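Side-chain contact in Lmo0740 protein (Listeria monocytogenes, PDB 4RFA), which probably acts as a transcription activator of the Crp type, joining a cyclic nucleotide-binding-like domain to a DNA-binding helix-turn-helix domain: residues 179-183 with 184-188. Residues are numbered along the deposited sequence; the frame is centred on the assembly and turned at random.
Sequences NFINQ and SVLAR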
ATOM      1  N   ASN A 179      -1.099 -19.944  15.258  1.00 57.83           N
ATOM      2  CA  ASN A 179      -0.092 -20.951  15.401  1.00 60.54           C
ATOM      3  C   ASN A 179       0.978 -20.882  14.340  1.00 57.62           C
ATOM      4  O   ASN A 179       2.136 -21.179  14.614  1.00 55.45           O
ATOM      5  CB  ASN A 179      -0.774 -22.304  15.300  1.00 73.12           C
ATOM      6  CG  ASN A 179       0.037 -23.399  15.929  1.00 85.64           C
ATOM      7  OD1 ASN A 179       0.466 -24.334  15.255  1.00 99.44           O
ATOM      8  ND2 ASN A 179       0.257 -23.291  17.228  1.00 85.89           N
ATOM      9  N   PHE A 180       0.597 -20.510  13.120  1.00 51.92           N
ATOM     10  CA  PHE A 180       1.556 -20.444  12.026  1.00 51.28           C
ATOM     11  C   PHE A 180       2.615 -19.314  12.179  1.00 47.42           C
ATOM     12  O   PHE A 180       3.644 -19.346  11.525  1.00 52.29           O
ATOM     13  CB  PHE A 180       0.837 -20.387  10.659  1.00 52.21           C
ATOM     14  CG  PHE A 180       0.151 -19.077  10.385  1.00 53.55           C
ATOM     15  CD1 PHE A 180       0.866 -17.998   9.901  1.00 53.91           C
ATOM     16  CD2 PHE A 180      -1.219 -18.942  10.601  1.00 55.77           C
ATOM     17  CE1 PHE A 180       0.237 -16.792   9.623  1.00 54.44           C
ATOM     18  CE2 PHE A 180      -1.855 -17.747  10.351  1.00 59.65           C
ATOM     19  CZ  PHE A 180      -1.123 -16.656   9.872  1.00 52.10           C
ATOM     20  N   ILE A 181       2.364 -18.331  13.026  1.00 49.91           N
ATOM     21  CA  ILE A 181       3.378 -17.349  13.391  1.00 46.76           C
ATOM     22  C   ILE A 181       4.333 -17.943  14.447  1.00 49.35           C
ATOM     23  O   ILE A 181       4.063 -17.900  15.680  1.00 51.52           O
ATOM     24  CB  ILE A 181       2.792 -16.051  13.945  1.00 48.22           C
ATOM     25  CG1 ILE A 181       1.696 -15.459  13.034  1.00 46.93           C
ATOM     26  CG2 ILE A 181       3.927 -15.024  14.153  1.00 48.25           C
ATOM     27  CD1 ILE A 181       2.153 -14.942  11.716  1.00 45.55           C
ATOM     28  N   ASN A 182       5.408 -18.544  13.944  1.00 45.05           N
ATOM     29  CA  ASN A 182       6.499 -19.048  14.761  1.00 46.82           C
ATOM     30  C   ASN A 182       7.703 -18.179  14.576  1.00 47.93           C
ATOM     31  O   ASN A 182       7.694 -17.130  13.859  1.00 50.48           O
ATOM     32  CB  ASN A 182       6.852 -20.509  14.418  1.00 50.61           C
ATOM     33  CG  ASN A 182       7.139 -20.729  12.937  1.00 50.65           C
ATOM     34  OD1 ASN A 182       7.458 -19.816  12.202  1.00 55.16           O
ATOM     35  ND2 ASN A 182       7.054 -21.960  12.516  1.00 51.70           N
ATOM     36  N   GLN A 183       8.764 -18.596  15.223  1.00 46.03           N
ATOM     37  CA  GLN A 183      10.027 -17.884  15.165  1.00 49.32           C
ATOM     38  C   GLN A 183      10.563 -17.600  13.772  1.00 49.29           C
ATOM     39  O   GLN A 183      11.068 -16.497  13.485  1.00 45.04           O
ATOM     40  CB  GLN A 183      11.075 -18.631  15.988  1.00 54.74           C
ATOM     41  CG  GLN A 183      12.224 -17.748  16.420  1.00 58.79           C
ATOM     42  CD  GLN A 183      13.060 -18.403  17.482  1.00 61.09           C
ATOM     43  OE1 GLN A 183      12.676 -18.484  18.666  1.00 67.18           O
ATOM     44  NE2 GLN A 183      14.199 -18.897  17.066  1.00 65.54           N
ATOM     45  N   SER A 184      10.538 -18.607  12.914  1.00 49.26           N
ATOM     46  CA  SER A 184      11.019 -18.451  11.540  1.00 46.87           C
ATOM     47  C   SER A 184      10.164 -17.471  10.748  1.00 44.93           C
ATOM     48  O   SER A 184      10.670 -16.618  10.010  1.00 48.16           O
ATOM     49  CB  SER A 184      11.020 -19.831  10.826  1.00 49.89           C
ATOM     50  OG  SER A 184      11.451 -19.670   9.490  1.00 58.56           O
ATOM     51  N   VAL A 185       8.849 -17.562  10.918  1.00 43.68           N
ATOM     52  CA  VAL A 185       7.959 -16.677  10.209  1.00 41.62           C
ATOM     53  C   VAL A 185       8.105 -15.225  10.730  1.00 44.70           C
ATOM     54  O   VAL A 185       8.240 -14.275   9.934  1.00 39.67           O
ATOM     55  CB  VAL A 185       6.536 -17.179  10.292  1.00 43.85           C
ATOM     56  CG1 VAL A 185       5.543 -16.146   9.790  1.00 40.77           C
ATOM     57  CG2 VAL A 185       6.401 -18.529   9.518  1.00 46.17           C
ATOM     58  N   LEU A 186       8.164 -15.075  12.050  1.00 42.15           N
ATOM     59  CA  LEU A 186       8.326 -13.776  12.648  1.00 43.25           C
ATOM     60  C   LEU A 186       9.570 -13.145  12.132  1.00 43.44           C
ATOM     61  O   LEU A 186       9.544 -11.979  11.799  1.00 47.81           O
ATOM     62  CB  LEU A 186       8.341 -13.842  14.177  1.00 41.78           C
ATOM     63  CG  LEU A 186       8.301 -12.547  14.961  1.00 46.66           C
ATOM     64  CD1 LEU A 186       7.022 -11.803  14.635  1.00 49.66           C
ATOM     65  CD2 LEU A 186       8.366 -12.874  16.446  1.00 49.25           C
ATOM     66  N   ALA A 187      10.658 -13.905  12.053  1.00 44.60           N
ATOM     67  CA  ALA A 187      11.891 -13.381  11.538  1.00 43.62           C
ATOM     68  C   ALA A 187      11.798 -12.902  10.096  1.00 46.93           C
ATOM     69  O   ALA A 187      12.418 -11.886   9.713  1.00 47.57           O
ATOM     70  CB  ALA A 187      12.992 -14.395  11.634  1.00 45.61           C
ATOM     71  N   ARG A 188      11.107 -13.673   9.273  1.00 45.41           N
ATOM     72  CA  ARG A 188      10.930 -13.314   7.890  1.00 39.89           C
ATOM     73  C   ARG A 188      10.104 -12.055   7.765  1.00 40.53           C
ATOM     74  O   ARG A 188      10.420 -11.205   6.914  1.00 38.96           O
ATOM     75  CB  ARG A 188      10.332 -14.457   7.098  1.00 43.04           C
ATOM     76  CG  ARG A 188      11.265 -15.665   7.054  1.00 45.46           C
ATOM     77  CD  ARG A 188      10.553 -16.901   6.593  1.00 46.23           C
ATOM     78  NE  ARG A 188      10.127 -16.759   5.231  1.00 48.33           N
ATOM     79  CZ  ARG A 188       9.144 -17.466   4.715  1.00 50.00           C
ATOM     80  NH1 ARG A 188       8.517 -18.368   5.477  1.00 48.32           N
ATOM     81  NH2 ARG A 188       8.808 -17.274   3.463  1.00 51.67           N
TER
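An Asn N-cap opens helix 183-189, which probably forms the first helix of the helix-turn-helix in this Crp-like regulator; Asn182 is the N-cap, its side chain accepting from Val185 N. The side-chain oxygen Asn182 OD1 lies 2.9 Å from Val185 N, and the N-H...O angle of 160° shows a nearly straight bond. What brings the amide there is the first torsion: CG lies between the backbone N and the carbonyl carbon (chi1 54°), which turns the amide oxygen toward the N-H of Val185. The same oxygen, Asn182 OD1, stands 3.2 Å from Val185 CG2, so the methyl group lies beside the capping bond, with the two side chains crossing at about a right angle.

The first turn is then built by the backbone. Leu186 N donates to Asn182 O at 2.8 Å with an N-H...O angle of 168°, and Ala187 N donates to Gln183 O at 3.0 Å. Asn182 therefore receives two N-H groups of the first turn, one on its side chain and one on its main chain.

Ahead of the cap, two apolar contacts span the junction. Ile181 CD1 meets Val185 CG1 at 4.1 Å, again nearly perpendicular. Separately, Ile181 CG2 and Leu186 CD1 make a loose contact at 4.5 Å, in the positions of a hydrophobic staple: the residue before the N-cap and the fourth of the helix. Both Ile181 and Val185 continue onto Phe75 of strand 72-76, whereas Leu186 packs on Ile154 and Leu158 of helix 150-165. Gln183 bonds through NE2 to Gln194 OE1, at the start of helix 194-206. A short helix followed after four residues by the longer helix 194-206, the two touching through Gln183 and Ala187 on Ile197, is consistent with the helix-turn-helix of a winged-helix DNA-binding domain, as in Crp relatives.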